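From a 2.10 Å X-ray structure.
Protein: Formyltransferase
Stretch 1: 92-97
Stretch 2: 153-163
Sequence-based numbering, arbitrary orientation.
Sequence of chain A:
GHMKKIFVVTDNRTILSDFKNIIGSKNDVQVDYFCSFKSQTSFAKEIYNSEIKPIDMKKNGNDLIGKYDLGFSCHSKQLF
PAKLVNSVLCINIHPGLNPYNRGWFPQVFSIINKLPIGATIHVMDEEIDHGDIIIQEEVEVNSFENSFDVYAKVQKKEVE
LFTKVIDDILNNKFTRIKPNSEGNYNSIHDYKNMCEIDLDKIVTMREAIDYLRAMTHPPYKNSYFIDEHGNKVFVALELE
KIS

Stretch 1, residues 92-97: NIHPGL
Stretch 2 153-163: KVQKKEVELFT

Residues 92-94 form the end of a β-strand, with phi/psi near -101/138, -116/114 and -125/128, and pack against the helix that spans 153-163. The N-to-C directions of strand and helix make an angle of 145°, and their axes approach to 8.8 Å, so the two run roughly antiparallel. Register is set by two CA pairs: I93 CA lies 6.6 Å from E158 CA, and P95 CA lies 5.8 Å from V154 CA. The strand gives way to a loop at P95 (-75/43) and G96 (-154/173), where a weak backbone hydrogen bond, G96 N to H94 O at 2.9 Å, closes a tight bend. L97 continues at -100/92, out of reach of the helix.

The helix is regular, with i to i+4 bonds such as E158 N to V154 O (2.8 Å) and F162 N to E158 O (3.0 Å). This spacing brings V154, E158 and F162 onto one side, each with its CA-to-CB bond toward the strand and loop. L161 also points toward them but makes no contact.

F162 adopts chi1 175° (t) and chi2 76°. I93, whose CA-to-CB bond points toward the helix, has chi1 -67° (m) and an off-rotamer chi2 of 101°; in this conformation its CD1 comes within 4.0 Å of F162 CD1, in an oblique approach to the ring. H94, the next residue along the strand, points away (chi1 173°, t; chi2 60°), consistent with strand alternation.

One turn earlier in the helix, E158 extends through chi1 -80° (m) and chi2 176° (t), with chi3 -68°. Its carboxylate thereby reaches the backbone between I93 and P95. E158 OE2 lies 3.3 Å from I93 O, but both atoms are acceptors; it is also 3.3 Å from P95 N, a proline nitrogen with no hydrogen to share. E158 OE2 also packs 3.6 Å from P95 CD and 4.0 Å from I93 CG2. These are close contacts without hydrogen bonds, whereas E158 OE1 is hydrogen-bonded elsewhere in the structure.

At the loop end, V154 takes chi1 166° (t), placing CG1 3.4 Å from P95 CA and 3.7 Å from P95 CB. The proline ring is C-gamma endo, and its CA-to-CB bond points sideways. Together the two stretches bury 281 Å², with no hydrogen bond between them.

Away from the contact, K157 (t, p, p, t) curls its NZ to 2.6 Å from E160 OE2 in a salt bridge, while T163 (chi1 -57°, m) donates from OG1 to V159 O at 2.6 Å.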

ATOM      1  N   ASN A  92      -7.000 -23.370  25.680  1.00 22.04           N
ATOM      2  CA  ASN A  92      -7.020 -22.483  24.534  1.00 23.71           C
ATOM      3  C   ASN A  92      -5.626 -22.025  24.160  1.00 26.35           C
ATOM      4  O   ASN A  92      -4.823 -21.655  25.009  1.00 23.79           O
ATOM      5  CB  ASN A  92      -7.855 -21.280  24.910  1.00 24.65           C
ATOM      6  CG  ASN A  92      -8.198 -20.384  23.720  1.00 27.70           C
ATOM      7  OD1 ASN A  92      -8.588 -19.279  23.942  1.00 34.20           O
ATOM      8  ND2 ASN A  92      -8.157 -20.879  22.498  1.00 33.73           N
ATOM      9  N   ILE A  93      -5.353 -22.008  22.867  1.00 26.36           N
ATOM     10  CA  ILE A  93      -4.089 -21.578  22.348  1.00 27.14           C
ATOM     11  C   ILE A  93      -4.499 -20.355  21.570  1.00 29.00           C
ATOM     12  O   ILE A  93      -5.225 -20.454  20.564  1.00 25.43           O
ATOM     13  CB  ILE A  93      -3.462 -22.696  21.502  1.00 29.45           C
ATOM     14  CG1 ILE A  93      -3.082 -23.885  22.403  1.00 33.79           C
ATOM     15  CG2 ILE A  93      -2.202 -22.241  20.771  1.00 31.48           C
ATOM     16  CD1 ILE A  93      -4.015 -25.058  22.399  1.00 31.87           C
ATOM     17  N   HIS A  94      -4.024 -19.205  22.048  1.00 26.47           N
ATOM     18  CA  HIS A  94      -4.636 -17.900  21.751  1.00 27.73           C
ATOM     19  C   HIS A  94      -3.637 -16.892  21.149  1.00 30.21           C
ATOM     20  O   HIS A  94      -2.611 -16.613  21.777  1.00 25.64           O
ATOM     21  CB  HIS A  94      -5.226 -17.373  23.067  1.00 33.22           C
ATOM     22  CG  HIS A  94      -5.762 -15.984  23.013  1.00 36.44           C
ATOM     23  ND1 HIS A  94      -6.784 -15.592  22.168  1.00 40.49           N
ATOM     24  CD2 HIS A  94      -5.442 -14.892  23.749  1.00 39.53           C
ATOM     25  CE1 HIS A  94      -7.035 -14.307  22.349  1.00 42.45           C
ATOM     26  NE2 HIS A  94      -6.239 -13.858  23.311  1.00 41.92           N
ATOM     27  N   PRO A  95      -3.980 -16.277  19.997  1.00 25.04           N
ATOM     28  CA  PRO A  95      -3.187 -15.226  19.373  1.00 28.75           C
ATOM     29  C   PRO A  95      -3.246 -13.874  20.035  1.00 26.56           C
ATOM     30  O   PRO A  95      -3.182 -12.871  19.333  1.00 30.25           O
ATOM     31  CB  PRO A  95      -3.743 -15.139  17.934  1.00 26.11           C
ATOM     32  CG  PRO A  95      -5.171 -15.447  18.119  1.00 27.81           C
ATOM     33  CD  PRO A  95      -5.291 -16.377  19.333  1.00 27.02           C
ATOM     34  N   GLY A  96      -3.181 -13.804  21.353  1.00 22.12           N
ATOM     35  CA  GLY A  96      -2.796 -12.559  22.041  1.00 19.50           C
ATOM     36  C   GLY A  96      -2.174 -12.797  23.421  1.00 21.20           C
ATOM     37  O   GLY A  96      -2.059 -13.940  23.842  1.00 18.18           O
ATOM     38  N   LEU A  97      -1.665 -11.749  24.062  1.00 22.25           N
ATOM     39  CA  LEU A  97      -0.974 -11.892  25.357  1.00 25.13           C
ATOM     40  C   LEU A  97      -1.959 -11.499  26.437  1.00 24.09           C
ATOM     41  O   LEU A  97      -2.044 -10.347  26.810  1.00 21.65           O
ATOM     42  CB  LEU A  97       0.251 -10.984  25.439  1.00 24.76           C
ATOM     43  CG  LEU A  97       1.329 -11.320  26.478  1.00 28.14           C
ATOM     44  CD1 LEU A  97       2.258 -12.440  26.098  1.00 28.37           C
ATOM     45  CD2 LEU A  97       2.233 -10.137  26.701  1.00 28.67           C
ATOM     46  N   LYS A 153       3.716 -13.636  13.156  1.00 23.93           N
ATOM     47  CA  LYS A 153       4.649 -13.879  14.268  1.00 26.70           C
ATOM     48  C   LYS A 153       3.939 -14.517  15.435  1.00 22.07           C
ATOM     49  O   LYS A 153       4.544 -15.356  16.088  1.00 30.31           O
ATOM     50  CB  LYS A 153       5.339 -12.605  14.810  1.00 25.52           C
ATOM     51  CG  LYS A 153       6.675 -12.349  14.150  1.00 35.28           C
ATOM     52  CD  LYS A 153       6.908 -10.888  13.778  1.00 30.82           C
ATOM     53  CE  LYS A 153       6.750 -10.006  14.969  1.00 27.88           C
ATOM     54  NZ  LYS A 153       7.796  -8.963  14.964  1.00 28.12           N
ATOM     55  N   VAL A 154       2.710 -14.094  15.710  1.00 21.22           N
ATOM     56  CA  VAL A 154       1.962 -14.536  16.885  1.00 20.97           C
ATOM     57  C   VAL A 154       1.614 -16.012  16.688  1.00 24.72           C
ATOM     58  O   VAL A 154       1.898 -16.863  17.553  1.00 25.38           O
ATOM     59  CB  VAL A 154       0.765 -13.625  17.176  1.00 18.46           C
ATOM     60  CG1 VAL A 154      -0.215 -14.223  18.145  1.00 17.38           C
ATOM     61  CG2 VAL A 154       1.288 -12.303  17.784  1.00 19.85           C
ATOM     62  N   GLN A 155       1.204 -16.323  15.472  1.00 22.55           N
ATOM     63  CA  GLN A 155       0.805 -17.675  15.125  1.00 22.99           C
ATOM     64  C   GLN A 155       1.929 -18.638  15.271  1.00 22.55           C
ATOM     65  O   GLN A 155       1.800 -19.661  15.932  1.00 24.51           O
ATOM     66  CB  GLN A 155       0.127 -17.742  13.750  1.00 24.73           C
ATOM     67  CG  GLN A 155      -0.730 -18.948  13.548  1.00 31.05           C
ATOM     68  CD  GLN A 155      -1.536 -18.892  12.243  1.00 35.78           C
ATOM     69  OE1 GLN A 155      -1.111 -19.456  11.239  1.00 42.29           O
ATOM     70  NE2 GLN A 155      -2.674 -18.226  12.256  1.00 35.27           N
ATOM     71  N   LYS A 156       3.067 -18.335  14.697  1.00 23.33           N
ATOM     72  CA  LYS A 156       4.262 -19.106  14.933  1.00 27.29           C
ATOM     73  C   LYS A 156       4.687 -19.221  16.405  1.00 25.34           C
ATOM     74  O   LYS A 156       5.183 -20.257  16.863  1.00 26.41           O
ATOM     75  CB  LYS A 156       5.366 -18.386  14.178  1.00 31.47           C
ATOM     76  CG  LYS A 156       6.676 -19.129  14.089  1.00 38.68           C
ATOM     77  CD  LYS A 156       7.380 -18.770  12.785  1.00 44.82           C
ATOM     78  CE  LYS A 156       6.452 -18.941  11.575  1.00 50.78           C
ATOM     79  NZ  LYS A 156       6.403 -17.748  10.665  1.00 53.65           N
ATOM     80  N   LYS A 157       4.481 -18.173  17.190  1.00 27.27           N
ATOM     81  CA  LYS A 157       4.841 -18.266  18.613  1.00 24.25           C
ATOM     82  C   LYS A 157       3.884 -19.268  19.291  1.00 21.17           C
ATOM     83  O   LYS A 157       4.275 -20.144  20.050  1.00 25.18           O
ATOM     84  CB  LYS A 157       4.761 -16.871  19.233  1.00 27.84           C
ATOM     85  CG  LYS A 157       5.070 -16.837  20.728  1.00 27.24           C
ATOM     86  CD  LYS A 157       6.501 -17.301  20.990  1.00 26.84           C
ATOM     87  CE  LYS A 157       7.525 -16.331  20.461  1.00 35.40           C
ATOM     88  NZ  LYS A 157       8.820 -17.049  20.423  1.00 36.88           N
ATOM     89  N   GLU A 158       2.618 -19.176  18.940  1.00 20.80           N
ATOM     90  CA  GLU A 158       1.587 -20.086  19.394  1.00 22.36           C
ATOM     91  C   GLU A 158       2.005 -21.502  19.240  1.00 26.07           C
ATOM     92  O   GLU A 158       1.940 -22.193  20.221  1.00 21.84           O
ATOM     93  CB  GLU A 158       0.289 -19.968  18.638  1.00 24.65           C
ATOM     94  CG  GLU A 158      -0.633 -18.829  19.048  1.00 23.69           C
ATOM     95  CD  GLU A 158      -1.853 -18.777  18.134  1.00 30.72           C
ATOM     96  OE1 GLU A 158      -1.638 -18.448  16.938  1.00 35.11           O
ATOM     97  OE2 GLU A 158      -3.009 -19.036  18.578  1.00 34.03           O
ATOM     98  N   VAL A 159       2.387 -21.906  18.024  1.00 27.98           N
ATOM     99  CA  VAL A 159       2.834 -23.268  17.730  1.00 27.84           C
ATOM    100  C   VAL A 159       4.139 -23.704  18.418  1.00 24.65           C
ATOM    101  O   VAL A 159       4.268 -24.828  18.943  1.00 23.87           O
ATOM    102  CB  VAL A 159       2.908 -23.454  16.212  1.00 29.24           C
ATOM    103  CG1 VAL A 159       3.528 -24.786  15.905  1.00 31.98           C
ATOM    104  CG2 VAL A 159       1.496 -23.398  15.637  1.00 30.97           C
ATOM    105  N   GLU A 160       5.080 -22.779  18.514  1.00 23.51           N
ATOM    106  CA  GLU A 160       6.267 -22.995  19.329  1.00 24.24           C
ATOM    107  C   GLU A 160       5.993 -23.143  20.832  1.00 23.60           C
ATOM    108  O   GLU A 160       6.535 -24.031  21.497  1.00 22.10           O
ATOM    109  CB  GLU A 160       7.276 -21.897  19.006  1.00 29.43           C
ATOM    110  CG  GLU A 160       8.478 -21.955  19.915  1.00 34.75           C
ATOM    111  CD  GLU A 160       9.176 -20.610  20.073  1.00 41.05           C
ATOM    112  OE1 GLU A 160      10.215 -20.640  20.760  1.00 41.33           O
ATOM    113  OE2 GLU A 160       8.708 -19.552  19.579  1.00 45.27           O
ATOM    114  N   LEU A 161       5.060 -22.368  21.366  1.00 22.36           N
ATOM    115  CA  LEU A 161       4.711 -22.507  22.777  1.00 22.29           C
ATOM    116  C   LEU A 161       3.941 -23.809  23.039  1.00 24.39           C
ATOM    117  O   LEU A 161       4.169 -24.504  23.998  1.00 21.20           O
ATOM    118  CB  LEU A 161       3.902 -21.338  23.294  1.00 21.29           C
ATOM    119  CG  LEU A 161       4.616 -19.986  23.310  1.00 22.39           C
ATOM    120  CD1 LEU A 161       3.684 -19.000  23.952  1.00 22.33           C
ATOM    121  CD2 LEU A 161       5.872 -19.870  24.164  1.00 23.52           C
ATOM    122  N   PHE A 162       3.102 -24.230  22.103  1.00 24.35           N
ATOM    123  CA  PHE A 162       2.332 -25.456  22.305  1.00 22.32           C
ATOM    124  C   PHE A 162       3.265 -26.663  22.213  1.00 24.60           C
ATOM    125  O   PHE A 162       3.145 -27.652  22.961  1.00 20.21           O
ATOM    126  CB  PHE A 162       1.254 -25.507  21.225  1.00 22.01           C
ATOM    127  CG  PHE A 162       0.462 -26.768  21.217  1.00 22.22           C
ATOM    128  CD1 PHE A 162      -0.505 -26.979  22.164  1.00 26.82           C
ATOM    129  CD2 PHE A 162       0.628 -27.691  20.229  1.00 27.99           C
ATOM    130  CE1 PHE A 162      -1.276 -28.137  22.148  1.00 28.87           C
ATOM    131  CE2 PHE A 162      -0.096 -28.867  20.212  1.00 30.88           C
ATOM    132  CZ  PHE A 162      -1.059 -29.088  21.173  1.00 31.36           C
ATOM    133  N   THR A 163       4.186 -26.601  21.247  1.00 25.65           N
ATOM    134  CA  THR A 163       5.216 -27.621  21.109  1.00 24.22           C
ATOM    135  C   THR A 163       5.965 -27.784  22.472  1.00 26.22           C
ATOM    136  O   THR A 163       6.169 -28.884  22.949  1.00 26.46           O
ATOM    137  CB  THR A 163       6.184 -27.248  19.974  1.00 25.01           C
ATOM    138  OG1 THR A 163       5.473 -27.070  18.742  1.00 24.55           O
ATOM    139  CG2 THR A 163       7.289 -28.239  19.816  1.00 27.29           C
TER